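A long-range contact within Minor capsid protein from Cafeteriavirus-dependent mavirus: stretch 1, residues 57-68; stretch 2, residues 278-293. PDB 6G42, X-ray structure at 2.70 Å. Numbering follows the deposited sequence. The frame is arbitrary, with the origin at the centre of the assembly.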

# COMPACT_ATOMS: atom_id res chain seq x y z
N HIS C 57 -6.37 7.35 -19.79
CA HIS C 57 -5.19 8.11 -19.37
C HIS C 57 -5.30 9.56 -19.83
O HIS C 57 -5.36 9.83 -21.03
CB HIS C 57 -3.92 7.45 -19.91
CG HIS C 57 -2.65 7.93 -19.28
ND1 HIS C 57 -2.59 8.55 -18.06
CD2 HIS C 57 -1.37 7.83 -19.71
CE1 HIS C 57 -1.33 8.83 -17.77
NE2 HIS C 57 -0.57 8.41 -18.75
N LEU C 58 -5.37 10.49 -18.88
CA LEU C 58 -5.46 11.92 -19.18
C LEU C 58 -4.07 12.50 -18.98
O LEU C 58 -3.72 12.99 -17.90
CB LEU C 58 -6.49 12.60 -18.26
CG LEU C 58 -7.81 11.86 -18.04
CD1 LEU C 58 -8.71 12.65 -17.11
CD2 LEU C 58 -8.54 11.55 -19.34
N HIS C 59 -3.26 12.40 -20.03
CA HIS C 59 -1.83 12.71 -19.93
C HIS C 59 -1.49 14.14 -20.31
O HIS C 59 -1.64 14.53 -21.46
CB HIS C 59 -1.05 11.75 -20.80
CG HIS C 59 0.41 11.74 -20.54
ND1 HIS C 59 0.93 11.71 -19.26
CD2 HIS C 59 1.47 11.75 -21.38
CE1 HIS C 59 2.25 11.71 -19.33
NE2 HIS C 59 2.60 11.73 -20.61
N LYS C 60 -0.97 14.89 -19.33
CA LYS C 60 -0.66 16.31 -19.45
C LYS C 60 -1.91 17.17 -19.68
O LYS C 60 -2.19 17.66 -20.79
CB LYS C 60 0.42 16.59 -20.48
CG LYS C 60 1.62 15.69 -20.29
CD LYS C 60 2.77 16.07 -21.18
CE LYS C 60 3.80 14.96 -21.20
NZ LYS C 60 5.01 15.39 -21.94
N ILE C 61 -2.64 17.34 -18.58
CA ILE C 61 -3.79 18.24 -18.49
C ILE C 61 -3.60 19.18 -17.31
O ILE C 61 -2.68 19.00 -16.51
CB ILE C 61 -5.09 17.45 -18.25
CG1 ILE C 61 -5.02 16.67 -16.93
CG2 ILE C 61 -5.34 16.51 -19.42
CD1 ILE C 61 -6.36 16.21 -16.45
N ARG C 62 -4.48 20.18 -17.21
CA ARG C 62 -4.47 21.13 -16.09
C ARG C 62 -5.79 21.09 -15.34
O ARG C 62 -6.85 20.98 -15.96
CB ARG C 62 -4.20 22.55 -16.60
CG ARG C 62 -3.56 23.43 -15.55
CD ARG C 62 -3.63 24.90 -15.90
NE ARG C 62 -2.84 25.71 -14.98
CZ ARG C 62 -2.86 27.04 -14.92
NH1 ARG C 62 -3.64 27.76 -15.74
NH2 ARG C 62 -2.09 27.68 -14.03
N LEU C 63 -5.72 21.16 -14.02
CA LEU C 63 -6.91 21.16 -13.17
C LEU C 63 -6.82 22.26 -12.11
O LEU C 63 -5.74 22.55 -11.61
CB LEU C 63 -7.10 19.81 -12.50
CG LEU C 63 -7.44 18.61 -13.39
CD1 LEU C 63 -7.41 17.33 -12.56
CD2 LEU C 63 -8.79 18.76 -14.08
N PRO C 64 -7.97 22.90 -11.78
CA PRO C 64 -7.96 23.90 -10.72
C PRO C 64 -7.85 23.29 -9.33
O PRO C 64 -8.32 22.17 -9.09
CB PRO C 64 -9.29 24.62 -10.90
CG PRO C 64 -10.18 23.64 -11.58
CD PRO C 64 -9.27 22.83 -12.46
N LEU C 65 -7.22 24.04 -8.43
CA LEU C 65 -7.02 23.63 -7.04
C LEU C 65 -8.01 24.25 -6.04
O LEU C 65 -8.22 23.70 -4.96
CB LEU C 65 -5.59 23.97 -6.62
CG LEU C 65 -4.44 23.51 -7.51
CD1 LEU C 65 -3.12 23.63 -6.76
CD2 LEU C 65 -4.61 22.08 -8.00
N PHE C 66 -8.61 25.39 -6.40
CA PHE C 66 -9.49 26.14 -5.49
C PHE C 66 -10.54 26.93 -6.29
O PHE C 66 -10.30 27.30 -7.44
CB PHE C 66 -8.66 27.09 -4.62
CG PHE C 66 -9.42 27.71 -3.48
CD1 PHE C 66 -9.77 26.95 -2.36
CD2 PHE C 66 -9.79 29.05 -3.51
CE1 PHE C 66 -10.47 27.52 -1.30
CE2 PHE C 66 -10.48 29.63 -2.45
CZ PHE C 66 -10.83 28.86 -1.35
N LYS C 67 -11.70 27.16 -5.68
CA LYS C 67 -12.83 27.85 -6.31
C LYS C 67 -13.51 28.76 -5.29
O LYS C 67 -14.45 28.32 -4.63
CB LYS C 67 -13.82 26.83 -6.86
CG LYS C 67 -15.00 27.41 -7.63
CD LYS C 67 -16.00 26.32 -7.96
CE LYS C 67 -17.01 26.77 -8.99
NZ LYS C 67 -17.78 25.61 -9.50
N PRO C 68 -13.06 30.03 -5.16
CA PRO C 68 -13.52 30.96 -4.11
C PRO C 68 -15.02 31.19 -3.95
O PRO C 68 -15.46 31.55 -2.86
CB PRO C 68 -12.85 32.27 -4.51
CG PRO C 68 -11.60 31.86 -5.19
CD PRO C 68 -11.98 30.64 -5.97
N THR C 278 -15.87 15.19 -18.89
CA THR C 278 -16.52 16.27 -18.16
C THR C 278 -16.13 16.20 -16.69
O THR C 278 -16.08 15.12 -16.11
CB THR C 278 -18.05 16.13 -18.25
OG1 THR C 278 -18.44 15.85 -19.60
CG2 THR C 278 -18.73 17.39 -17.79
N ILE C 279 -15.88 17.37 -16.11
CA ILE C 279 -15.50 17.49 -14.71
C ILE C 279 -16.72 17.99 -13.93
O ILE C 279 -17.32 18.99 -14.31
CB ILE C 279 -14.35 18.51 -14.53
CG1 ILE C 279 -13.14 18.14 -15.40
CG2 ILE C 279 -13.90 18.58 -13.07
CD1 ILE C 279 -12.19 19.30 -15.65
N TYR C 280 -17.07 17.28 -12.86
CA TYR C 280 -18.09 17.74 -11.89
C TYR C 280 -17.42 18.30 -10.65
O TYR C 280 -16.59 17.63 -10.05
CB TYR C 280 -19.01 16.59 -11.49
CG TYR C 280 -20.07 16.29 -12.51
CD1 TYR C 280 -19.77 15.55 -13.66
CD2 TYR C 280 -21.36 16.77 -12.36
CE1 TYR C 280 -20.73 15.30 -14.62
CE2 TYR C 280 -22.34 16.52 -13.32
CZ TYR C 280 -22.02 15.78 -14.44
OH TYR C 280 -22.99 15.53 -15.39
N ASP C 281 -17.78 19.53 -10.27
CA ASP C 281 -17.33 20.11 -9.01
C ASP C 281 -18.23 19.64 -7.85
O ASP C 281 -19.27 19.01 -8.07
CB ASP C 281 -17.31 21.65 -9.08
CG ASP C 281 -16.16 22.20 -9.93
OD1 ASP C 281 -15.47 21.42 -10.62
OD2 ASP C 281 -15.96 23.43 -9.92
N TYR C 282 -17.82 19.95 -6.62
CA TYR C 282 -18.60 19.58 -5.42
C TYR C 282 -19.95 20.31 -5.30
O TYR C 282 -20.89 19.74 -4.75
CB TYR C 282 -17.77 19.75 -4.14
CG TYR C 282 -16.87 18.57 -3.90
CD1 TYR C 282 -17.38 17.34 -3.52
CD2 TYR C 282 -15.49 18.67 -4.08
CE1 TYR C 282 -16.56 16.25 -3.32
CE2 TYR C 282 -14.66 17.58 -3.88
CZ TYR C 282 -15.20 16.37 -3.50
OH TYR C 282 -14.38 15.29 -3.31
N ASP C 283 -20.03 21.53 -5.83
CA ASP C 283 -21.33 22.24 -5.97
C ASP C 283 -22.21 21.75 -7.15
O ASP C 283 -23.21 22.38 -7.49
CB ASP C 283 -21.13 23.76 -6.00
CG ASP C 283 -20.29 24.24 -7.17
OD1 ASP C 283 -20.28 23.59 -8.24
OD2 ASP C 283 -19.63 25.29 -7.02
N ASN C 284 -21.80 20.64 -7.77
CA ASN C 284 -22.53 19.96 -8.85
C ASN C 284 -22.63 20.79 -10.15
O ASN C 284 -23.45 20.49 -11.02
CB ASN C 284 -23.91 19.45 -8.35
CG ASN C 284 -24.18 17.98 -8.72
OD1 ASN C 284 -23.27 17.15 -8.78
ND2 ASN C 284 -25.44 17.65 -8.94
N GLU C 285 -21.76 21.79 -10.29
CA GLU C 285 -21.65 22.59 -11.51
C GLU C 285 -20.77 21.84 -12.50
O GLU C 285 -19.65 21.47 -12.19
CB GLU C 285 -21.04 23.96 -11.23
CG GLU C 285 -21.04 24.90 -12.43
CD GLU C 285 -20.71 26.34 -12.08
OE1 GLU C 285 -20.00 26.58 -11.07
OE2 GLU C 285 -21.16 27.24 -12.82
N LYS C 286 -21.29 21.63 -13.71
CA LYS C 286 -20.61 20.86 -14.74
C LYS C 286 -19.72 21.76 -15.61
O LYS C 286 -20.12 22.86 -15.97
CB LYS C 286 -21.67 20.18 -15.59
CG LYS C 286 -21.14 19.06 -16.46
CD LYS C 286 -22.25 18.28 -17.15
CE LYS C 286 -22.77 18.99 -18.40
NZ LYS C 286 -23.68 18.10 -19.18
N HIS C 287 -18.50 21.30 -15.91
CA HIS C 287 -17.64 21.97 -16.90
C HIS C 287 -16.70 20.98 -17.60
O HIS C 287 -16.28 20.00 -16.98
CB HIS C 287 -16.85 23.13 -16.27
CG HIS C 287 -15.94 22.72 -15.16
ND1 HIS C 287 -14.56 22.73 -15.29
CD2 HIS C 287 -16.19 22.29 -13.90
CE1 HIS C 287 -14.01 22.32 -14.16
NE2 HIS C 287 -14.98 22.05 -13.30
N PRO C 288 -16.36 21.22 -18.88
CA PRO C 288 -15.63 20.20 -19.64
C PRO C 288 -14.13 20.16 -19.34
O PRO C 288 -13.54 21.18 -18.95
CB PRO C 288 -15.87 20.60 -21.10
CG PRO C 288 -16.19 22.06 -21.07
CD PRO C 288 -16.45 22.48 -19.65
N LEU C 289 -13.54 18.97 -19.50
CA LEU C 289 -12.09 18.80 -19.49
C LEU C 289 -11.53 19.36 -20.80
O LEU C 289 -11.99 18.98 -21.88
CB LEU C 289 -11.72 17.32 -19.34
CG LEU C 289 -10.22 16.98 -19.33
CD1 LEU C 289 -9.53 17.58 -18.12
CD2 LEU C 289 -10.03 15.47 -19.38
N THR C 290 -10.53 20.24 -20.70
CA THR C 290 -10.00 20.94 -21.89
C THR C 290 -8.58 20.50 -22.23
O THR C 290 -7.83 20.07 -21.37
CB THR C 290 -10.07 22.47 -21.73
OG1 THR C 290 -9.24 22.89 -20.64
CG2 THR C 290 -11.51 22.93 -21.47
N LEU C 291 -8.23 20.63 -23.51
CA LEU C 291 -6.91 20.26 -24.03
C LEU C 291 -5.84 21.33 -23.79
O LEU C 291 -6.13 22.54 -23.80
CB LEU C 291 -6.98 19.98 -25.54
CG LEU C 291 -7.84 18.80 -25.99
CD1 LEU C 291 -8.11 18.85 -27.49
CD2 LEU C 291 -7.17 17.49 -25.63
N LEU C 292 -4.61 20.87 -23.55
CA LEU C 292 -3.40 21.67 -23.71
C LEU C 292 -2.79 21.30 -25.06
O LEU C 292 -3.20 20.32 -25.68
CB LEU C 292 -2.41 21.38 -22.57
CG LEU C 292 -2.92 21.59 -21.15
CD1 LEU C 292 -1.88 21.14 -20.13
CD2 LEU C 292 -3.29 23.05 -20.92
N PRO C 293 -1.80 22.08 -25.53
CA PRO C 293 -1.06 21.65 -26.73
C PRO C 293 -0.34 20.29 -26.59
O PRO C 293 -0.20 19.57 -27.58
CB PRO C 293 -0.05 22.78 -26.94
CG PRO C 293 -0.69 23.97 -26.33
CD PRO C 293 -1.44 23.45 -25.13

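The polar centre of the contact is the ammonium group of Lys67, which meets three carboxylates of the second stretch at once. Lys67 NZ lies 2.9 Å from Asp281 OD2, 2.9 Å from Glu285 OE1 and 3.1 Å from Asp283 OD2, and each pair is a hydrogen-bonded salt bridge; a weak fourth bond runs from Lys67 NZ to Asp283 OD1 at 3.5 Å. All four chi angles of Lys67 are t, so the side chain is fully extended and carries its charge across a wide gap: the CA atoms of Lys67 and Asp281 are 9.4 Å apart. Lys67 is nevertheless buried, and its single positive charge offsets part of the negative charge gathered around it.

Two of the three acids, Asp281 and Asp283, lie in a type I turn from Asp281 to Asn284, closed by the bond from Asn284 N to Asp281 O (3.0 Å), and Glu285 follows directly after it. Asp283 OD1 accepts a hydrogen bond from Glu285 N at 3.1 Å, and Asp281 divides its carboxylate: OD2 faces the lysine, while OD1 receives His287 NE2 at 2.8 Å. The strands flanking the turn are paired by reciprocal backbone bonds between Ile279 and His287, with Ile279 N to His287 O at 2.8 Å and His287 N to Ile279 O at 3.0 Å.

Away from this cluster the contact becomes apolar. Leu289, whose CA-to-CB bond points sideways, brings its methyl groups to three side chains: its CD2 lies 3.9 Å from Leu58 CD1, and its CD1 lies 3.8 Å from Ile61 CD1 and 4.3 Å from Leu63 CD2. Leu63 CD2 also touches Ile279 CD1 at 3.8 Å. Farther along, Leu292 packs largely against main chain, its CD1 lying 3.6 Å from Lys60 O and 3.8 Å from Ile61 C. No backbone hydrogen bond joins the two stretches; the second stretch contributes side chains, and the first contributes both side chains and, at Lys60 and Ile61, main chain.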